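ARF GTPase-activating protein GIT1 (Rattus norvegicus, PDB 6IUH) probably stimulates GTP hydrolysis on ARF GTPases, and its C-terminal four-helix bundle, related to focal adhesion targeting domains, probably docks paxillin-like partners. Local coordinates at residues Glu21-Asn26 with His50-Glu55; Ala78-Leu83 with Tyr113-Ala118; Ser85-Thr90 with Gln106-Cys111. All coordinates share one frame; numbering follows the deposited sequence.

Contact 1: Glu21-Asn26 with His50-Glu55; sequences EQVTKN and HLAVTE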
# COMPACT_ATOMS: atom_id res chain seq x y z
N GLU A 21 -4.30 -5.60 -7.65
CA GLU A 21 -5.14 -4.56 -8.24
C GLU A 21 -6.17 -4.03 -7.24
O GLU A 21 -6.57 -2.87 -7.32
CB GLU A 21 -5.83 -5.08 -9.50
CG GLU A 21 -4.88 -5.22 -10.69
CD GLU A 21 -5.59 -5.63 -11.97
OE1 GLU A 21 -6.79 -5.96 -11.91
OE2 GLU A 21 -4.94 -5.61 -13.03
N GLN A 22 -6.60 -4.87 -6.31
CA GLN A 22 -7.49 -4.42 -5.24
C GLN A 22 -6.74 -3.50 -4.29
O GLN A 22 -7.28 -2.52 -3.80
CB GLN A 22 -8.09 -5.60 -4.48
CG GLN A 22 -9.18 -6.33 -5.24
CD GLN A 22 -10.41 -5.48 -5.46
OE1 GLN A 22 -10.75 -4.64 -4.62
NE2 GLN A 22 -11.09 -5.69 -6.58
N VAL A 23 -5.47 -3.83 -4.03
CA VAL A 23 -4.64 -2.99 -3.18
C VAL A 23 -4.37 -1.64 -3.84
O VAL A 23 -4.51 -0.60 -3.20
CB VAL A 23 -3.29 -3.68 -2.85
CG1 VAL A 23 -2.35 -2.70 -2.18
CG2 VAL A 23 -3.52 -4.89 -1.96
N THR A 24 -4.01 -1.65 -5.12
CA THR A 24 -3.67 -0.41 -5.81
C THR A 24 -4.91 0.47 -6.01
O THR A 24 -4.82 1.69 -5.89
CB THR A 24 -3.02 -0.67 -7.19
OG1 THR A 24 -3.89 -1.47 -8.00
CG2 THR A 24 -1.69 -1.39 -7.01
N LYS A 25 -6.05 -0.15 -6.29
CA LYS A 25 -7.30 0.59 -6.44
C LYS A 25 -7.65 1.35 -5.16
O LYS A 25 -8.04 2.52 -5.22
CB LYS A 25 -8.45 -0.36 -6.79
CG LYS A 25 -9.76 0.36 -7.07
CD LYS A 25 -10.93 -0.61 -7.21
CE LYS A 25 -11.25 -1.28 -5.88
NZ LYS A 25 -12.46 -2.14 -5.98
N ASN A 26 -7.49 0.69 -4.02
CA ASN A 26 -7.80 1.29 -2.73
C ASN A 26 -6.77 2.34 -2.33
O ASN A 26 -7.11 3.35 -1.71
CB ASN A 26 -7.91 0.21 -1.65
CG ASN A 26 -9.15 -0.65 -1.81
OD1 ASN A 26 -10.18 -0.19 -2.31
ND2 ASN A 26 -9.06 -1.90 -1.38
N HIS A 50 -6.23 -2.04 4.32
CA HIS A 50 -5.78 -3.07 5.27
C HIS A 50 -6.41 -4.42 4.95
O HIS A 50 -5.77 -5.46 5.06
CB HIS A 50 -6.12 -2.66 6.70
CG HIS A 50 -5.48 -3.54 7.74
ND1 HIS A 50 -6.09 -4.67 8.24
CD2 HIS A 50 -4.28 -3.45 8.36
CE1 HIS A 50 -5.30 -5.24 9.13
NE2 HIS A 50 -4.19 -4.52 9.22
N LEU A 51 -7.68 -4.40 4.54
CA LEU A 51 -8.39 -5.61 4.14
C LEU A 51 -7.79 -6.19 2.87
O LEU A 51 -7.58 -7.40 2.77
CB LEU A 51 -9.87 -5.32 3.94
CG LEU A 51 -10.71 -6.47 3.36
CD1 LEU A 51 -10.69 -7.67 4.29
CD2 LEU A 51 -12.14 -6.01 3.09
N ALA A 52 -7.51 -5.33 1.90
CA ALA A 52 -6.93 -5.76 0.64
C ALA A 52 -5.55 -6.35 0.86
O ALA A 52 -5.15 -7.29 0.16
CB ALA A 52 -6.86 -4.59 -0.34
N VAL A 53 -4.83 -5.80 1.83
CA VAL A 53 -3.49 -6.28 2.16
C VAL A 53 -3.55 -7.66 2.81
O VAL A 53 -2.75 -8.54 2.50
CB VAL A 53 -2.76 -5.28 3.09
CG1 VAL A 53 -1.59 -5.94 3.80
CG2 VAL A 53 -2.29 -4.06 2.30
N THR A 54 -4.53 -7.84 3.70
CA THR A 54 -4.72 -9.12 4.38
C THR A 54 -5.03 -10.24 3.39
O THR A 54 -4.52 -11.36 3.51
CB THR A 54 -5.85 -9.03 5.43
OG1 THR A 54 -5.51 -8.04 6.41
CG2 THR A 54 -6.05 -10.37 6.12
N GLU A 55 -5.88 -9.94 2.41
CA GLU A 55 -6.26 -10.92 1.40
C GLU A 55 -5.09 -11.26 0.48
O GLU A 55 -4.94 -12.40 0.06
CB GLU A 55 -7.44 -10.41 0.57
CG GLU A 55 -8.74 -10.26 1.35
CD GLU A 55 -9.92 -9.93 0.46
OE1 GLU A 55 -9.74 -9.89 -0.77
OE2 GLU A 55 -11.03 -9.70 1.00

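Contact 2: Ala78-Leu83 with Tyr113-Ala118; sequences ASAYRL and YDIAKA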
# COMPACT_ATOMS: atom_id res chain seq x y z
N ALA A 78 3.69 -4.38 7.77
CA ALA A 78 4.10 -3.30 8.67
C ALA A 78 3.61 -1.94 8.19
O ALA A 78 3.26 -1.09 9.00
CB ALA A 78 5.61 -3.29 8.83
N SER A 79 3.60 -1.74 6.88
CA SER A 79 3.19 -0.46 6.32
C SER A 79 1.68 -0.26 6.40
O SER A 79 1.19 0.86 6.56
CB SER A 79 3.66 -0.34 4.87
OG SER A 79 5.07 -0.51 4.79
N ALA A 80 0.94 -1.36 6.28
CA ALA A 80 -0.51 -1.31 6.39
C ALA A 80 -0.92 -0.98 7.82
O ALA A 80 -1.85 -0.20 8.05
CB ALA A 80 -1.13 -2.63 5.96
N TYR A 81 -0.21 -1.57 8.77
CA TYR A 81 -0.44 -1.31 10.19
C TYR A 81 -0.07 0.12 10.55
O TYR A 81 -0.81 0.80 11.27
CB TYR A 81 0.38 -2.30 11.04
CG TYR A 81 0.17 -2.16 12.53
CD1 TYR A 81 -0.86 -2.84 13.17
CD2 TYR A 81 1.02 -1.37 13.30
CE1 TYR A 81 -1.04 -2.72 14.54
CE2 TYR A 81 0.84 -1.25 14.66
CZ TYR A 81 -0.19 -1.93 15.27
OH TYR A 81 -0.37 -1.81 16.63
N ARG A 82 1.07 0.57 10.05
CA ARG A 82 1.52 1.95 10.24
C ARG A 82 0.50 2.94 9.68
O ARG A 82 0.23 3.98 10.30
CB ARG A 82 2.89 2.15 9.58
CG ARG A 82 3.50 3.52 9.80
CD ARG A 82 4.71 3.72 8.89
NE ARG A 82 5.07 5.13 8.76
CZ ARG A 82 5.83 5.62 7.79
NH1 ARG A 82 6.31 4.82 6.85
NH2 ARG A 82 6.10 6.92 7.75
N LEU A 83 -0.05 2.63 8.51
CA LEU A 83 -1.08 3.47 7.90
C LEU A 83 -2.32 3.56 8.79
O LEU A 83 -2.85 4.64 9.02
CB LEU A 83 -1.48 2.92 6.53
CG LEU A 83 -2.61 3.65 5.80
CD1 LEU A 83 -2.19 5.07 5.47
CD2 LEU A 83 -3.02 2.91 4.54
N TYR A 113 2.96 4.36 -0.12
CA TYR A 113 4.11 4.15 -1.00
C TYR A 113 4.77 2.81 -0.73
O TYR A 113 5.07 2.05 -1.66
CB TYR A 113 5.13 5.28 -0.81
CG TYR A 113 6.39 5.11 -1.64
CD1 TYR A 113 6.47 5.61 -2.93
CD2 TYR A 113 7.50 4.44 -1.13
CE1 TYR A 113 7.62 5.46 -3.69
CE2 TYR A 113 8.65 4.29 -1.88
CZ TYR A 113 8.71 4.80 -3.16
OH TYR A 113 9.85 4.65 -3.90
N ASP A 114 5.02 2.52 0.54
CA ASP A 114 5.68 1.28 0.92
C ASP A 114 4.78 0.06 0.74
O ASP A 114 5.26 -1.04 0.47
CB ASP A 114 6.19 1.36 2.36
CG ASP A 114 7.52 2.10 2.47
OD1 ASP A 114 8.20 2.23 1.43
OD2 ASP A 114 7.88 2.53 3.58
N ILE A 115 3.47 0.26 0.89
CA ILE A 115 2.52 -0.82 0.64
C ILE A 115 2.56 -1.20 -0.83
O ILE A 115 2.66 -2.38 -1.19
CB ILE A 115 1.08 -0.44 1.03
CG1 ILE A 115 0.96 -0.23 2.54
CG2 ILE A 115 0.10 -1.53 0.61
CD1 ILE A 115 -0.39 0.29 2.98
N ALA A 116 2.49 -0.19 -1.69
CA ALA A 116 2.59 -0.40 -3.13
C ALA A 116 3.94 -1.00 -3.51
O ALA A 116 4.02 -1.89 -4.37
CB ALA A 116 2.38 0.91 -3.87
N LYS A 117 5.01 -0.52 -2.87
CA LYS A 117 6.36 -1.04 -3.11
C LYS A 117 6.43 -2.53 -2.83
O LYS A 117 6.93 -3.31 -3.66
CB LYS A 117 7.37 -0.29 -2.24
CG LYS A 117 8.83 -0.60 -2.57
CD LYS A 117 9.75 0.21 -1.66
CE LYS A 117 11.21 0.09 -2.06
NZ LYS A 117 12.07 0.93 -1.20
N ALA A 118 5.94 -2.93 -1.67
CA ALA A 118 5.92 -4.33 -1.27
C ALA A 118 5.04 -5.16 -2.21
O ALA A 118 5.40 -6.28 -2.58
CB ALA A 118 5.43 -4.47 0.17
O HOH W 1 6.50 1.80 5.81
O HOH W 2 7.88 5.24 4.40

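Contact 3: Ser85-Thr90 with Gln106-Cys111; sequences SECRKT and QQVIQC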
# COMPACT_ATOMS: atom_id res chain seq x y z
N SER A 85 -2.50 3.17 11.90
CA SER A 85 -2.15 3.97 13.07
C SER A 85 -2.26 5.46 12.78
O SER A 85 -2.74 6.23 13.60
CB SER A 85 -0.73 3.64 13.54
OG SER A 85 -0.64 2.29 13.98
N GLU A 86 -1.79 5.86 11.60
CA GLU A 86 -1.77 7.26 11.22
C GLU A 86 -3.17 7.82 10.97
O GLU A 86 -3.47 8.94 11.36
CB GLU A 86 -0.90 7.45 9.98
CG GLU A 86 0.59 7.30 10.25
CD GLU A 86 1.15 8.45 11.07
OE1 GLU A 86 0.55 9.55 11.03
OE2 GLU A 86 2.18 8.25 11.75
N CYS A 87 -4.02 7.02 10.34
CA CYS A 87 -5.35 7.50 9.95
C CYS A 87 -6.30 7.70 11.13
O CYS A 87 -7.30 8.41 11.01
CB CYS A 87 -5.97 6.55 8.94
SG CYS A 87 -5.18 6.61 7.32
N ARG A 88 -5.99 7.09 12.27
CA ARG A 88 -6.84 7.24 13.45
C ARG A 88 -6.84 8.67 13.99
O ARG A 88 -7.64 9.01 14.85
CB ARG A 88 -6.41 6.27 14.56
CG ARG A 88 -6.71 4.81 14.25
CD ARG A 88 -6.32 3.89 15.40
NE ARG A 88 -7.17 4.07 16.57
CZ ARG A 88 -6.77 4.66 17.70
NH1 ARG A 88 -5.53 5.12 17.81
NH2 ARG A 88 -7.61 4.78 18.72
N LYS A 89 -5.95 9.51 13.46
CA LYS A 89 -5.87 10.89 13.91
C LYS A 89 -6.95 11.76 13.25
O LYS A 89 -7.17 12.89 13.66
CB LYS A 89 -4.48 11.47 13.61
CG LYS A 89 -3.33 10.57 14.05
CD LYS A 89 -1.98 11.22 13.77
CE LYS A 89 -0.86 10.20 13.86
NZ LYS A 89 -0.91 9.41 15.12
N THR A 90 -7.62 11.21 12.24
CA THR A 90 -8.68 11.95 11.56
C THR A 90 -10.01 11.79 12.30
O THR A 90 -10.99 12.46 11.98
CB THR A 90 -8.86 11.49 10.09
OG1 THR A 90 -9.37 10.16 10.05
CG2 THR A 90 -7.54 11.55 9.35
N GLN A 106 1.40 13.64 4.75
CA GLN A 106 2.74 13.16 4.43
C GLN A 106 2.95 11.73 4.92
O GLN A 106 3.40 10.87 4.17
CB GLN A 106 3.81 14.08 5.02
CG GLN A 106 3.89 15.45 4.35
CD GLN A 106 4.65 16.46 5.19
OE1 GLN A 106 5.26 16.11 6.20
NE2 GLN A 106 4.60 17.73 4.78
N GLN A 107 2.62 11.49 6.19
CA GLN A 107 2.82 10.18 6.78
C GLN A 107 1.95 9.12 6.11
O GLN A 107 2.40 8.00 5.86
CB GLN A 107 2.54 10.22 8.28
CG GLN A 107 3.56 11.03 9.07
CD GLN A 107 4.96 10.48 8.93
OE1 GLN A 107 5.19 9.28 9.09
NE2 GLN A 107 5.92 11.35 8.63
N VAL A 108 0.71 9.49 5.80
CA VAL A 108 -0.22 8.58 5.15
C VAL A 108 0.28 8.14 3.77
O VAL A 108 0.27 6.95 3.45
CB VAL A 108 -1.62 9.22 5.03
CG1 VAL A 108 -2.49 8.46 4.04
CG2 VAL A 108 -2.29 9.28 6.40
N ILE A 109 0.75 9.09 2.96
CA ILE A 109 1.25 8.77 1.63
C ILE A 109 2.54 7.94 1.69
O ILE A 109 2.76 7.07 0.85
CB ILE A 109 1.47 10.05 0.79
CG1 ILE A 109 0.15 10.79 0.60
CG2 ILE A 109 2.07 9.70 -0.57
CD1 ILE A 109 0.29 12.12 -0.11
N GLN A 110 3.38 8.20 2.69
CA GLN A 110 4.58 7.38 2.90
C GLN A 110 4.21 5.91 3.11
O GLN A 110 4.82 5.01 2.52
CB GLN A 110 5.39 7.87 4.10
CG GLN A 110 6.02 9.25 3.94
CD GLN A 110 6.93 9.59 5.11
OE1 GLN A 110 7.36 8.71 5.85
NE2 GLN A 110 7.21 10.88 5.27
N CYS A 111 3.21 5.67 3.95
CA CYS A 111 2.72 4.32 4.21
C CYS A 111 2.22 3.63 2.95
O CYS A 111 2.56 2.48 2.68
CB CYS A 111 1.61 4.35 5.25
SG CYS A 111 2.16 4.89 6.87
O HOH W 3 4.21 7.21 10.66

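Contact 1: Glu21-Asn26 with His50-Glu55
Glu21 does not reach the partner helix; Glu21 and Thr24 each pack on an apolar side chain of the chain of another protein. Gln22 lies at the margin of the contact, where its CB is 4.4 Å from Ala52 CB. A long, polar residue suits this exposed border: its OE1 accepts a weak hydrogen bond from Lys25 NZ, one turn on. Val23 carries the apolar part. Its CG2, anti to the carbonyl carbon, reaches between the helices, 3.7 Å from Ala52 CB and 3.6 Å from Ala52 O. The two methyls lie side by side, and a side chain as small as alanine suits antiparallel axes (165°) that approach to 8.7 Å. Asn26 rests its ND2 3.6 Å from Ala52 CB, so that Val23 and Asn26 approach this one methyl from successive turns of helix 13-35. The asparagine amide is compact enough to lie buried beside it and still touch Lys48 and Ile49 of helix 42-57. The pair forms one side of a four-helix bundle: Val23 and Val53 both lean on helix 101-128, while Val53 also packs against Leu76 and Asn77 of helix 67-87.

Contact 2: Ala78-Leu83 with Tyr113-Ala118
Segments 78-83 and 113-118 run antiparallel at 159°, their axes 8.7 Å apart, with Ser79 and Ile115 nearest at the backbone. They form an antiparallel helix pair of the four-helix bundle, and Ile115 faces inward to Ile27 of helix 13-35 and Ile49 of helix 42-57. Small residues on helix 67-87 leave room for this branched side chain: Ile115 CG1 packs 3.6 Å from Ser79 CB, and its CD1 lies 3.8 Å from Ala80 CA. With chi2 at 174° the isoleucine chain is extended, carrying CD1 on to Leu83 CD2 at 4.0 Å, where the two side chains cross at about a right angle. Beside this apolar strip, Ser79 OG sits 3.3 Å from Asp114 CB; it is hydrogen-bonded to Leu75 O within its own helix, which lets a hydroxyl be buried here at low cost. Farther out, Arg82 NH1 and Asp114 OD2 stand 4.3 Å apart, too far for a salt bridge, and two waters span the gap. Water 1 donates to Asp114 OD2 at 2.7 Å and to Ser79 OG while accepting from Arg82 NH1; water 2 donates to Asp114 OD2 and accepts from Arg82 NH1 at 2.9 Å. Both lie in plane at the guanidinium edge. OE1 of Gln107 and of Gln110 hold Arg82 NH2, and Asp114 OD1 is hydrogen-bonded to a polar side chain of the chain of another protein. The opposite charges therefore meet through solvent, and the arginine probably helps keep Asp114 ionised for that partner.

Contact 3: Ser85-Thr90 with Gln106-Cys111
Two flat groups meet where helices 67-87 and 101-128 pair: the Glu86 carboxylate and the Gln107 side-chain amide, their planes 52° apart. They belong to an antiparallel helix pair of a four-helix bundle resembling focal adhesion targeting domains, near the long connection that joins its last two helices. One face of the carboxylate lies over the aliphatic base of the glutamine, with Gln107 CB 3.6 Å from Glu86 CD and 3.5 Å from Glu86 OE1. At the other end of the carboxylate a water donates to Glu86 OE2 at 2.5 Å and to Gln107 OE1 at 2.8 Å, tying the two polar tips together without direct contact. With Arg82 as its other partner, the Gln107 carbonyl end is gripped from two directions. Both chains bend at chi2, -70° in Glu86 and -60° in Gln107, and they cross obliquely. Such residues suit a partly exposed seam: methylene groups pack while the polar ends remain within reach of water. Replacing Glu86 with an alanine here would probably leave Gln107 CB less well covered and break the water bridge, loosening this edge of the helix pair. Away from the polar tips, toward the buried residues, the contact turns apolar. Glu86 CB stands 4.3 Å from Val108 CG2, and Glu86 CG approaches Cys111 SG. Cys87, a small residue that fits a buried spot, also touches Phe42 and Ser46 of helix 42-57, while Val108 and Cys111 pack on Leu83. Ile109 and Gln110, on another side of helix 101-128, pack on the chain of another protein. Val108 CG2, anti to the carbonyl carbon, meets the sulphur SG of Cys87 at 4.0 Å.

From the N terminus, helix 13-35 runs out and helix 42-57 returns, and contact 1 closes that first hairpin. Contact 2 opens only afterwards, so the two stand in series; it pairs helix 67-87 with helix 101-128. Contact 3 joins the same two helices nearer their connection and is nested inside the loop that contact 2 closes. The hairpins are sewn together at Ile115, whose CG2 meets Val23 CG1 and Val53 CG2 of contact 1, and at Ala80, which receives His50 and Val53. Contacts 2 and 3 are adjoining turns of one seam, spanned by Arg82, whereas contacts 1 and 3 do not touch, their centres about 16 Å apart.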